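Local coordinates for protein serine acetyltransferase 1, putative (Entamoeba histolytica, PDB 7BW9) that probably transfers the acetyl group of acetyl-CoA to the hydroxyl of L-serine, the step that opens cysteine biosynthesis, and binds cysteine, at residues S15-D19 against R100-K104; E37-Q42 against H131-I135. The contacts are given in a common frame with arbitrary orientation. Numbering follows the deposited sequence.

Interaction 1 (S15-D19 against R100-K104)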
# COMPACT_ATOMS: atom_id res chain seq x y z
N SER A 15 25.80 -20.88 8.62
CA SER A 15 24.39 -20.82 8.98
C SER A 15 23.53 -21.53 7.95
O SER A 15 22.62 -22.29 8.31
CB SER A 15 23.94 -19.37 9.14
OG SER A 15 22.55 -19.28 9.35
N TYR A 16 23.80 -21.32 6.65
CA TYR A 16 23.01 -21.99 5.63
C TYR A 16 23.04 -23.50 5.84
O TYR A 16 22.01 -24.18 5.73
CB TYR A 16 23.51 -21.68 4.21
CG TYR A 16 23.56 -20.22 3.81
CD1 TYR A 16 22.76 -19.24 4.43
CD2 TYR A 16 24.41 -19.82 2.81
CE1 TYR A 16 22.84 -17.90 4.03
CE2 TYR A 16 24.51 -18.51 2.41
CZ TYR A 16 23.73 -17.56 3.01
OH TYR A 16 23.88 -16.26 2.54
N GLN A 17 24.22 -24.04 6.16
CA GLN A 17 24.39 -25.48 6.20
C GLN A 17 23.72 -26.11 7.42
O GLN A 17 23.18 -27.21 7.32
CB GLN A 17 25.88 -25.83 6.15
CG GLN A 17 26.55 -25.24 4.90
CD GLN A 17 28.00 -25.65 4.73
OE1 GLN A 17 28.81 -25.53 5.65
NE2 GLN A 17 28.34 -26.13 3.53
N SER A 18 23.70 -25.41 8.55
CA SER A 18 22.99 -25.91 9.73
C SER A 18 21.48 -25.74 9.64
O SER A 18 20.79 -26.13 10.58
CB SER A 18 23.51 -25.22 10.99
OG SER A 18 23.44 -23.82 10.85
N ASP A 19 20.96 -25.18 8.56
CA ASP A 19 19.53 -24.97 8.46
C ASP A 19 18.78 -26.29 8.52
O ASP A 19 19.24 -27.31 8.01
CB ASP A 19 19.18 -24.27 7.14
CG ASP A 19 19.30 -22.77 7.23
OD1 ASP A 19 19.44 -22.24 8.35
OD2 ASP A 19 19.25 -22.14 6.16
N ARG A 100 19.43 -13.42 10.91
CA ARG A 100 18.95 -14.55 10.12
C ARG A 100 18.16 -15.54 10.97
O ARG A 100 17.10 -16.03 10.56
CB ARG A 100 20.11 -15.25 9.41
CG ARG A 100 19.65 -16.32 8.46
CD ARG A 100 20.81 -16.99 7.66
NE ARG A 100 20.21 -17.80 6.62
CZ ARG A 100 19.99 -19.11 6.70
NH1 ARG A 100 20.40 -19.81 7.76
NH2 ARG A 100 19.39 -19.72 5.70
N GLU A 101 18.69 -15.88 12.16
CA GLU A 101 18.00 -16.83 13.03
C GLU A 101 16.66 -16.28 13.49
O GLU A 101 15.69 -17.04 13.63
CB GLU A 101 18.87 -17.18 14.25
CG GLU A 101 20.20 -17.83 13.91
CD GLU A 101 20.08 -18.90 12.82
OE1 GLU A 101 19.43 -19.95 13.07
OE2 GLU A 101 20.61 -18.68 11.70
N LEU A 102 16.58 -14.97 13.72
CA LEU A 102 15.32 -14.33 14.10
C LEU A 102 14.30 -14.37 12.95
O LEU A 102 13.12 -14.67 13.17
CB LEU A 102 15.57 -12.89 14.54
CG LEU A 102 16.18 -12.69 15.94
CD1 LEU A 102 16.50 -11.22 16.20
CD2 LEU A 102 15.28 -13.24 17.05
N VAL A 103 14.75 -14.08 11.73
CA VAL A 103 13.84 -14.12 10.58
C VAL A 103 13.30 -15.54 10.38
O VAL A 103 12.11 -15.74 10.11
CB VAL A 103 14.55 -13.58 9.33
CG1 VAL A 103 13.76 -13.91 8.07
CG2 VAL A 103 14.77 -12.06 9.46
N LYS A 104 14.16 -16.54 10.56
CA LYS A 104 13.72 -17.93 10.47
C LYS A 104 12.60 -18.22 11.46
O LYS A 104 11.64 -18.94 11.14
CB LYS A 104 14.89 -18.89 10.72
CG LYS A 104 15.93 -18.94 9.62
CD LYS A 104 17.16 -19.73 10.11
CE LYS A 104 16.88 -21.22 10.14
NZ LYS A 104 18.05 -21.98 10.69
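The last turn of helix 2-17 and the residues that leave it lie well apart from helix 96-113: the CA atoms of Ser15 and Arg100 are 8.4 Å apart, and those of Asp19 and Lys104 9.3 Å. The gap is bridged mainly by long side chains from helix 96-113. Arg100, nearly extended, reaches across and meets Asp19 end-on, NH1 lying 2.7 Å from OD1 and NH2 a very short 2.5 Å from OD2, a bidentate salt bridge in which the flat guanidinium matches the carboxylate. Lys104, one helical turn on from Arg100, brings NZ to 2.7 Å from Asp19 OD1, so this oxygen serves two cations. A weak bridge from Lys104 NZ to Glu101 OE1, at 3.4 Å, extends the salt-bridge network, which ties the first helix to a later one within the N-terminal helical domain that precedes the left-handed beta-helix. Small Ser15 fits at the edge of the guanidinium, since its hydroxyl both gives and takes: OG accepts from Arg100 NH1 at 2.7 Å and donates to Glu101 OE2 at 3.1 Å. Tyr16 sets CD1 over one guanidinium face, 3.6 Å from Arg100 CZ, while its hydroxyl hydrogen-bonds to Ile44 O; Arg100 NE likewise bonds to Leu45 O.

Interaction 2 (E37-Q42 against H131-I135)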
# COMPACT_ATOMS: atom_id res chain seq x y z
N GLU A 37 17.93 -2.86 -1.17
CA GLU A 37 18.20 -3.49 0.13
C GLU A 37 17.36 -4.75 0.33
O GLU A 37 17.87 -5.75 0.85
CB GLU A 37 17.97 -2.51 1.27
CG GLU A 37 18.88 -1.31 1.24
CD GLU A 37 18.24 -0.14 0.52
OE1 GLU A 37 17.63 -0.36 -0.56
OE2 GLU A 37 18.33 0.99 1.03
N LEU A 38 16.10 -4.74 -0.11
CA LEU A 38 15.26 -5.92 0.09
C LEU A 38 15.73 -7.09 -0.77
O LEU A 38 15.85 -8.23 -0.30
CB LEU A 38 13.79 -5.60 -0.21
CG LEU A 38 12.91 -6.84 -0.05
CD1 LEU A 38 12.98 -7.42 1.38
CD2 LEU A 38 11.47 -6.57 -0.48
N GLU A 39 15.97 -6.83 -2.06
CA GLU A 39 16.47 -7.90 -2.93
C GLU A 39 17.75 -8.50 -2.36
O GLU A 39 17.89 -9.73 -2.30
CB GLU A 39 16.72 -7.35 -4.34
CG GLU A 39 15.47 -6.94 -5.08
CD GLU A 39 15.74 -5.88 -6.15
OE1 GLU A 39 16.91 -5.79 -6.61
OE2 GLU A 39 14.79 -5.15 -6.53
N LEU A 40 18.67 -7.66 -1.90
CA LEU A 40 19.94 -8.17 -1.40
C LEU A 40 19.76 -8.93 -0.10
O LEU A 40 20.34 -10.01 0.08
CB LEU A 40 20.93 -7.03 -1.21
CG LEU A 40 21.56 -6.53 -2.52
CD1 LEU A 40 22.52 -5.38 -2.24
CD2 LEU A 40 22.27 -7.68 -3.23
N ILE A 41 18.97 -8.38 0.84
CA ILE A 41 18.77 -9.07 2.11
C ILE A 41 18.12 -10.42 1.87
O ILE A 41 18.50 -11.42 2.49
CB ILE A 41 17.96 -8.17 3.07
CG1 ILE A 41 18.86 -7.03 3.55
CG2 ILE A 41 17.46 -8.95 4.26
CD1 ILE A 41 18.11 -5.84 4.05
N GLN A 42 17.17 -10.47 0.93
CA GLN A 42 16.52 -11.74 0.62
C GLN A 42 17.53 -12.77 0.14
O GLN A 42 17.52 -13.92 0.60
CB GLN A 42 15.45 -11.54 -0.45
CG GLN A 42 14.15 -10.88 0.07
CD GLN A 42 13.21 -10.51 -1.06
OE1 GLN A 42 13.65 -10.24 -2.19
NE2 GLN A 42 11.92 -10.51 -0.77
N HIS A 131 8.81 -10.05 4.89
CA HIS A 131 9.71 -9.11 4.23
C HIS A 131 9.90 -7.86 5.07
O HIS A 131 11.00 -7.32 5.15
CB HIS A 131 9.21 -8.76 2.82
CG HIS A 131 9.18 -9.93 1.89
ND1 HIS A 131 8.45 -9.94 0.73
CD2 HIS A 131 9.80 -11.14 1.97
CE1 HIS A 131 8.61 -11.11 0.12
NE2 HIS A 131 9.42 -11.85 0.85
N VAL A 132 8.84 -7.40 5.74
CA VAL A 132 8.99 -6.18 6.53
C VAL A 132 9.92 -6.43 7.71
O VAL A 132 10.67 -5.54 8.12
CB VAL A 132 7.62 -5.62 6.97
CG1 VAL A 132 7.02 -6.44 8.11
CG2 VAL A 132 7.74 -4.17 7.40
N MET A 133 9.92 -7.65 8.26
CA MET A 133 10.77 -7.96 9.39
C MET A 133 12.22 -8.19 8.98
O MET A 133 13.13 -7.83 9.74
CB MET A 133 10.22 -9.17 10.15
CG MET A 133 8.95 -8.82 10.96
SD MET A 133 9.08 -7.28 11.91
CE MET A 133 10.44 -7.72 13.00
N MET A 134 12.47 -8.76 7.80
CA MET A 134 13.82 -8.74 7.24
C MET A 134 14.40 -7.33 7.25
O MET A 134 15.52 -7.10 7.70
CB MET A 134 13.82 -9.29 5.81
CG MET A 134 13.33 -10.72 5.64
SD MET A 134 13.53 -11.21 3.91
CE MET A 134 13.08 -12.94 3.95
N ILE A 135 13.62 -6.35 6.77
CA ILE A 135 14.10 -4.98 6.76
C ILE A 135 14.17 -4.41 8.17
O ILE A 135 15.15 -3.74 8.54
CB ILE A 135 13.21 -4.11 5.85
CG1 ILE A 135 13.15 -4.72 4.46
CG2 ILE A 135 13.72 -2.67 5.79
CD1 ILE A 135 14.51 -4.75 3.72
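Apolar contacts make up most of the meeting between 37-42 and 131-135, two helical segments that cross almost at right angles (92°) with axes 10.1 Å apart at closest approach. Ile135 is central: its CD1 lies 3.9 Å from Leu38 CD1 and 3.8 Å from Ile41 CD1, so one methyl touches two residues spaced almost a turn apart. Leu38 also reaches His131, its CD1 4.3 Å from CB of the histidine. Beside this group Ile41 CG2 packs on Met134 CB at 4.0 Å. Branched leucine and isoleucine suit such a crossing because their compact, divergent methyl groups fill the space between helices that touch over a short length. Unbranched Met134 offers a flexible, polarisable end instead, and its SD lies 3.9 Å from Gln42 CG, against the aliphatic part of the glutamine.

The polar groups lie at separate ends of the apolar patch. Gln42 NE2 lies over one face of the His131 ring, 3.3 Å from His131 NE2, which hydrogen-bonds to Ile124 O. Glu37, whose CA-to-CB bond points toward the other helix, turns its carboxylate away from it, and OE2 is hydrogen-bonded to Tyr150 OH on helix 148-162. That same helix packs against Ile135, and helix 58-79 against Ile41, placing this near-perpendicular crossing in the core of the N-terminal helical domain, which, as in other serine acetyltransferases, the beta-helix follows.

Cohesion between these two segments thus rests chiefly on hydrophobic burial and close fit, whereas the polar ends of Glu37 and His131 find partners beyond the pair.

Along the chain the segments alternate, 15-19, 37-42, 100-104 and 131-135, so the two pairings cross along the chain: helices 2-17 and 36-45, consecutive in sequence, pack against helices 96-113 and 128-144 respectively. Their centres are about 15 Å apart, and they meet directly where Val103 CG1 touches Met134 CG at 4.0 Å. Phe46, just past helix 36-45, touches Arg100 and Val103 as well as Met134, bridging both places. Interaction 2 lies nearer the centre of the chain, about 8 Å from it against about 16 Å for interaction 1. An inner apolar crossing and an outer ionic network therefore join the first helices of the all-helical region that precedes the beta-helix to later ones.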